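Local coordinates for putative uncharacterized protein (PDB 5T8V), which probably loads cohesin onto chromatin as part of the sister-chromatid cohesion machinery, this chain being its C-terminal HEAT-repeat portion, at residues M780-D794 and D841-E853. Residues are numbered along the deposited sequence; the frame is centred on the assembly and turned at random.
Sequences MVQTVKRGNVANVLD and DVLQVLMIFAKAE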
loop_
_atom_site.group_PDB
_atom_site.type_symbol
_atom_site.label_atom_id
_atom_site.label_comp_id
_atom_site.label_asym_id
_atom_site.label_seq_id
_atom_site.Cartn_x
_atom_site.Cartn_y
_atom_site.Cartn_z
ATOM N N MET A 780 -18.738 28.064 4.845
ATOM C CA MET A 780 -19.661 27.890 3.729
ATOM C C MET A 780 -19.380 28.905 2.628
ATOM O O MET A 780 -19.278 28.547 1.450
ATOM C CB MET A 780 -21.103 28.012 4.221
ATOM C CG MET A 780 -21.506 26.935 5.213
ATOM S SD MET A 780 -23.240 27.035 5.677
ATOM C CE MET A 780 -24.014 26.464 4.175
ATOM N N VAL A 781 -19.244 30.181 2.999
ATOM C CA VAL A 781 -18.974 31.220 2.008
ATOM C C VAL A 781 -17.710 30.886 1.226
ATOM O O VAL A 781 -17.697 30.915 -0.011
ATOM C CB VAL A 781 -18.868 32.597 2.691
ATOM C CG1 VAL A 781 -18.485 33.673 1.683
ATOM C CG2 VAL A 781 -20.183 32.957 3.360
ATOM N N GLN A 782 -16.626 30.567 1.934
ATOM C CA GLN A 782 -15.390 30.190 1.258
ATOM C C GLN A 782 -15.606 28.990 0.348
ATOM O O GLN A 782 -15.073 28.944 -0.769
ATOM C CB GLN A 782 -14.298 29.887 2.282
ATOM C CG GLN A 782 -13.624 31.120 2.864
ATOM C CD GLN A 782 -12.442 30.779 3.759
ATOM O OE1 GLN A 782 -12.310 31.316 4.859
ATOM N NE2 GLN A 782 -11.571 29.890 3.287
ATOM N N THR A 783 -16.391 28.011 0.802
ATOM C CA THR A 783 -16.580 26.795 0.017
ATOM C C THR A 783 -17.314 27.082 -1.288
ATOM O O THR A 783 -16.918 26.584 -2.348
ATOM C CB THR A 783 -17.334 25.751 0.841
ATOM O OG1 THR A 783 -16.615 25.485 2.052
ATOM C CG2 THR A 783 -17.491 24.448 0.056
ATOM N N VAL A 784 -18.385 27.878 -1.241
ATOM C CA VAL A 784 -19.131 28.161 -2.465
ATOM C C VAL A 784 -18.344 29.108 -3.361
ATOM O O VAL A 784 -18.381 28.995 -4.592
ATOM C CB VAL A 784 -20.532 28.717 -2.139
ATOM C CG1 VAL A 784 -21.275 27.773 -1.203
ATOM C CG2 VAL A 784 -20.448 30.119 -1.544
ATOM N N LYS A 785 -17.619 30.058 -2.764
ATOM C CA LYS A 785 -16.779 30.951 -3.555
ATOM C C LYS A 785 -15.653 30.190 -4.239
ATOM O O LYS A 785 -15.170 30.617 -5.293
ATOM C CB LYS A 785 -16.207 32.060 -2.671
ATOM C CG LYS A 785 -15.005 32.786 -3.272
ATOM C CD LYS A 785 -14.869 34.196 -2.712
ATOM C CE LYS A 785 -13.526 34.823 -3.059
ATOM N NZ LYS A 785 -12.454 34.446 -2.087
ATOM N N ARG A 786 -15.236 29.062 -3.666
ATOM C CA ARG A 786 -14.106 28.325 -4.215
ATOM C C ARG A 786 -14.408 27.809 -5.618
ATOM O O ARG A 786 -13.643 28.054 -6.558
ATOM C CB ARG A 786 -13.735 27.173 -3.280
ATOM C CG ARG A 786 -12.737 26.193 -3.868
ATOM C CD ARG A 786 -12.211 25.237 -2.809
ATOM N NE ARG A 786 -11.240 25.881 -1.929
ATOM C CZ ARG A 786 -9.936 25.962 -2.176
ATOM N NH1 ARG A 786 -9.427 25.439 -3.284
ATOM N NH2 ARG A 786 -9.134 26.570 -1.313
ATOM N N GLY A 787 -15.522 27.098 -5.785
ATOM C CA GLY A 787 -15.781 26.435 -7.049
ATOM C C GLY A 787 -17.237 26.317 -7.450
ATOM O O GLY A 787 -18.098 27.053 -6.962
ATOM N N ASN A 788 -17.512 25.374 -8.355
ATOM C CA ASN A 788 -18.838 25.200 -8.948
ATOM C C ASN A 788 -19.645 24.250 -8.068
ATOM O O ASN A 788 -19.714 23.040 -8.297
ATOM C CB ASN A 788 -18.714 24.676 -10.373
ATOM C CG ASN A 788 -17.572 25.322 -11.133
ATOM O OD1 ASN A 788 -17.341 26.526 -11.028
ATOM N ND2 ASN A 788 -16.841 24.518 -11.896
ATOM N N VAL A 789 -20.264 24.819 -7.034
ATOM C CA VAL A 789 -20.984 24.025 -6.045
ATOM C C VAL A 789 -22.235 24.776 -5.607
ATOM O O VAL A 789 -22.520 24.888 -4.411
ATOM C CB VAL A 789 -20.084 23.703 -4.837
ATOM C CG1 VAL A 789 -20.739 22.676 -3.949
ATOM C CG2 VAL A 789 -18.720 23.186 -5.291
ATOM N N ALA A 790 -22.994 25.294 -6.569
ATOM C CA ALA A 790 -24.205 26.039 -6.250
ATOM C C ALA A 790 -25.423 25.127 -6.308
ATOM O O ALA A 790 -26.070 24.875 -5.285
ATOM C CB ALA A 790 -24.370 27.219 -7.208
ATOM N N ASN A 791 -25.742 24.627 -7.503
ATOM C CA ASN A 791 -26.873 23.719 -7.659
ATOM C C ASN A 791 -26.753 22.529 -6.716
ATOM O O ASN A 791 -27.750 22.071 -6.138
ATOM C CB ASN A 791 -26.955 23.251 -9.113
ATOM C CG ASN A 791 -28.030 22.207 -9.333
ATOM O OD1 ASN A 791 -27.779 21.006 -9.218
ATOM N ND2 ASN A 791 -29.237 22.658 -9.658
ATOM N N VAL A 792 -25.533 22.028 -6.529
ATOM C CA VAL A 792 -25.338 20.826 -5.725
ATOM C C VAL A 792 -25.729 21.094 -4.278
ATOM O O VAL A 792 -26.545 20.372 -3.696
ATOM C CB VAL A 792 -23.884 20.333 -5.829
ATOM C CG1 VAL A 792 -23.773 18.943 -5.257
ATOM C CG2 VAL A 792 -23.397 20.343 -7.280
ATOM N N LEU A 793 -25.153 22.138 -3.676
ATOM C CA LEU A 793 -25.512 22.493 -2.307
ATOM C C LEU A 793 -27.010 22.743 -2.181
ATOM O O LEU A 793 -27.624 22.393 -1.167
ATOM C CB LEU A 793 -24.723 23.722 -1.854
ATOM C CG LEU A 793 -25.119 24.333 -0.506
ATOM C CD1 LEU A 793 -25.184 23.279 0.588
ATOM C CD2 LEU A 793 -24.140 25.424 -0.109
ATOM N N ASP A 794 -27.616 23.349 -3.204
ATOM C CA ASP A 794 -29.063 23.524 -3.201
ATOM C C ASP A 794 -29.767 22.184 -3.021
ATOM O O ASP A 794 -30.630 22.033 -2.148
ATOM C CB ASP A 794 -29.513 24.202 -4.496
ATOM C CG ASP A 794 -31.021 24.267 -4.628
ATOM O OD1 ASP A 794 -31.708 24.339 -3.588
ATOM O OD2 ASP A 794 -31.519 24.246 -5.773
ATOM N N ASP A 841 -19.883 37.655 -1.459
ATOM C CA ASP A 841 -19.677 36.222 -1.277
ATOM C C ASP A 841 -20.705 35.618 -0.329
ATOM O O ASP A 841 -21.104 34.462 -0.504
ATOM C CB ASP A 841 -18.261 35.967 -0.764
ATOM C CG ASP A 841 -17.197 36.438 -1.735
ATOM O OD1 ASP A 841 -17.476 36.460 -2.953
ATOM O OD2 ASP A 841 -16.083 36.782 -1.283
ATOM N N VAL A 842 -21.138 36.373 0.683
ATOM C CA VAL A 842 -22.187 35.886 1.574
ATOM C C VAL A 842 -23.508 35.776 0.823
ATOM O O VAL A 842 -24.261 34.807 0.989
ATOM C CB VAL A 842 -22.313 36.806 2.802
ATOM C CG1 VAL A 842 -23.458 36.355 3.702
ATOM C CG2 VAL A 842 -21.006 36.835 3.585
ATOM N N LEU A 843 -23.817 36.768 -0.011
ATOM C CA LEU A 843 -25.059 36.732 -0.765
ATOM C C LEU A 843 -25.071 35.610 -1.791
ATOM O O LEU A 843 -26.154 35.161 -2.181
ATOM C CB LEU A 843 -25.291 38.079 -1.447
ATOM C CG LEU A 843 -25.484 39.233 -0.461
ATOM C CD1 LEU A 843 -25.382 40.560 -1.178
ATOM C CD2 LEU A 843 -26.821 39.118 0.256
ATOM N N GLN A 844 -23.903 35.138 -2.232
ATOM C CA GLN A 844 -23.894 34.001 -3.145
ATOM C C GLN A 844 -24.419 32.734 -2.479
ATOM O O GLN A 844 -25.045 31.903 -3.146
ATOM C CB GLN A 844 -22.484 33.769 -3.694
ATOM C CG GLN A 844 -22.090 34.742 -4.796
ATOM C CD GLN A 844 -23.071 34.733 -5.955
ATOM O OE1 GLN A 844 -23.796 35.701 -6.177
ATOM N NE2 GLN A 844 -23.105 33.629 -6.693
ATOM N N VAL A 845 -24.188 32.571 -1.178
ATOM C CA VAL A 845 -24.707 31.407 -0.460
ATOM C C VAL A 845 -26.128 31.657 0.036
ATOM O O VAL A 845 -26.970 30.752 0.008
ATOM C CB VAL A 845 -23.759 31.013 0.696
ATOM C CG1 VAL A 845 -23.465 32.185 1.605
ATOM C CG2 VAL A 845 -24.338 29.855 1.507
ATOM N N LEU A 846 -26.425 32.876 0.492
ATOM C CA LEU A 846 -27.807 33.204 0.829
ATOM C C LEU A 846 -28.730 32.983 -0.361
ATOM O O LEU A 846 -29.887 32.582 -0.188
ATOM C CB LEU A 846 -27.905 34.651 1.311
ATOM C CG LEU A 846 -27.519 34.912 2.766
ATOM C CD1 LEU A 846 -27.459 36.405 3.045
ATOM C CD2 LEU A 846 -28.511 34.237 3.702
ATOM N N MET A 847 -28.230 33.233 -1.571
ATOM C CA MET A 847 -29.009 33.019 -2.784
ATOM C C MET A 847 -29.478 31.572 -2.885
ATOM O O MET A 847 -30.680 31.292 -2.988
ATOM C CB MET A 847 -28.148 33.404 -3.989
ATOM C CG MET A 847 -28.816 33.323 -5.342
ATOM S SD MET A 847 -27.618 33.758 -6.619
ATOM C CE MET A 847 -28.629 33.706 -8.092
ATOM N N ILE A 848 -28.531 30.632 -2.854
ATOM C CA ILE A 848 -28.871 29.220 -2.986
ATOM C C ILE A 848 -29.675 28.733 -1.788
ATOM O O ILE A 848 -30.491 27.812 -1.916
ATOM C CB ILE A 848 -27.595 28.384 -3.197
ATOM C CG1 ILE A 848 -26.590 28.632 -2.065
ATOM C CG2 ILE A 848 -26.995 28.704 -4.564
ATOM C CD1 ILE A 848 -25.236 27.989 -2.271
ATOM N N PHE A 849 -29.480 29.337 -0.613
ATOM C CA PHE A 849 -30.340 29.011 0.521
ATOM C C PHE A 849 -31.789 29.382 0.231
ATOM O O PHE A 849 -32.700 28.566 0.408
ATOM C CB PHE A 849 -29.849 29.722 1.780
ATOM C CG PHE A 849 -29.041 28.847 2.684
ATOM C CD1 PHE A 849 -27.682 28.694 2.484
ATOM C CD2 PHE A 849 -29.643 28.170 3.731
ATOM C CE1 PHE A 849 -26.937 27.889 3.310
ATOM C CE2 PHE A 849 -28.902 27.361 4.564
ATOM C CZ PHE A 849 -27.547 27.220 4.353
ATOM N N ALA A 850 -32.020 30.620 -0.213
ATOM C CA ALA A 850 -33.372 31.038 -0.559
ATOM C C ALA A 850 -33.959 30.149 -1.647
ATOM O O ALA A 850 -35.162 29.863 -1.643
ATOM C CB ALA A 850 -33.369 32.500 -1.001
ATOM N N LYS A 851 -33.127 29.701 -2.590
ATOM C CA LYS A 851 -33.607 28.760 -3.597
ATOM C C LYS A 851 -34.032 27.443 -2.958
ATOM O O LYS A 851 -35.040 26.848 -3.356
ATOM C CB LYS A 851 -32.523 28.525 -4.651
ATOM C CG LYS A 851 -32.668 27.234 -5.458
ATOM C CD LYS A 851 -33.985 27.163 -6.224
ATOM C CE LYS A 851 -34.155 25.800 -6.882
ATOM N NZ LYS A 851 -35.509 25.616 -7.473
ATOM N N ALA A 852 -33.282 26.976 -1.958
ATOM C CA ALA A 852 -33.568 25.671 -1.368
ATOM C C ALA A 852 -34.826 25.713 -0.509
ATOM O O ALA A 852 -35.717 24.868 -0.655
ATOM C CB ALA A 852 -32.371 25.199 -0.544
ATOM N N GLU A 853 -34.915 26.684 0.399
ATOM C CA GLU A 853 -36.050 26.759 1.316
ATOM C C GLU A 853 -36.197 28.202 1.776
ATOM O O GLU A 853 -35.397 28.677 2.588
ATOM C CB GLU A 853 -35.849 25.820 2.500
ATOM C CG GLU A 853 -36.982 25.836 3.510
ATOM C CD GLU A 853 -38.303 25.385 2.916
ATOM O OE1 GLU A 853 -38.280 24.559 1.980
ATOM O OE2 GLU A 853 -39.360 25.859 3.383
#
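Ile-848 of helix 839-852 wedges between Val-784 and Leu-793, in the angle between helices 773-786 and 791-801. Its CG1 lies between the backbone N and the carbonyl carbon (chi1 55°), and the extended chain beyond carries CD1 to CD2 of Leu-793, 3.5 Å away, while also meeting CG1 of Val-784; the CG2 branch rests on CB of Ala-790. One turn earlier, Val-845 packs its CG1 3.8 Å from CG2 of Val-781 and its CB against CG2 of Val-784. CE of Met-780, brought round by the bend at chi3 (72°), meets the Phe-849 ring at its edge, near the ring plane, 3.4 Å from CE1. Charged groups flank this apolar centre. The aliphatic CD of Lys-785 lies beside the Asp-841 carboxylate, with NZ 4.4 Å from OD2, too far for a salt bridge. At the far end OD1 of Asp-794 faces CA and CB of Ala-852, while OD2 lies alongside CG and CE of Lys-851, and NZ of Lys-851 stays 4.5 Å from that OD2. Replacing Asp-794 with an alanine would probably open a gap beside Ala-852 and deprive Lys-851 of a nearby opposite charge. Segments 780-786 and 841-852 cross at 87°, their axes 8.7 Å apart; Trp-756 backs Met-780, and Met-822 and Val-819 of helix 808-824 touch Val-845 and Phe-849, respectively. With no hydrogen bond across it, this junction within the HEAT-repeat array relies on hydrophobic fit, probably aided by weak electrostatic attraction at its margins.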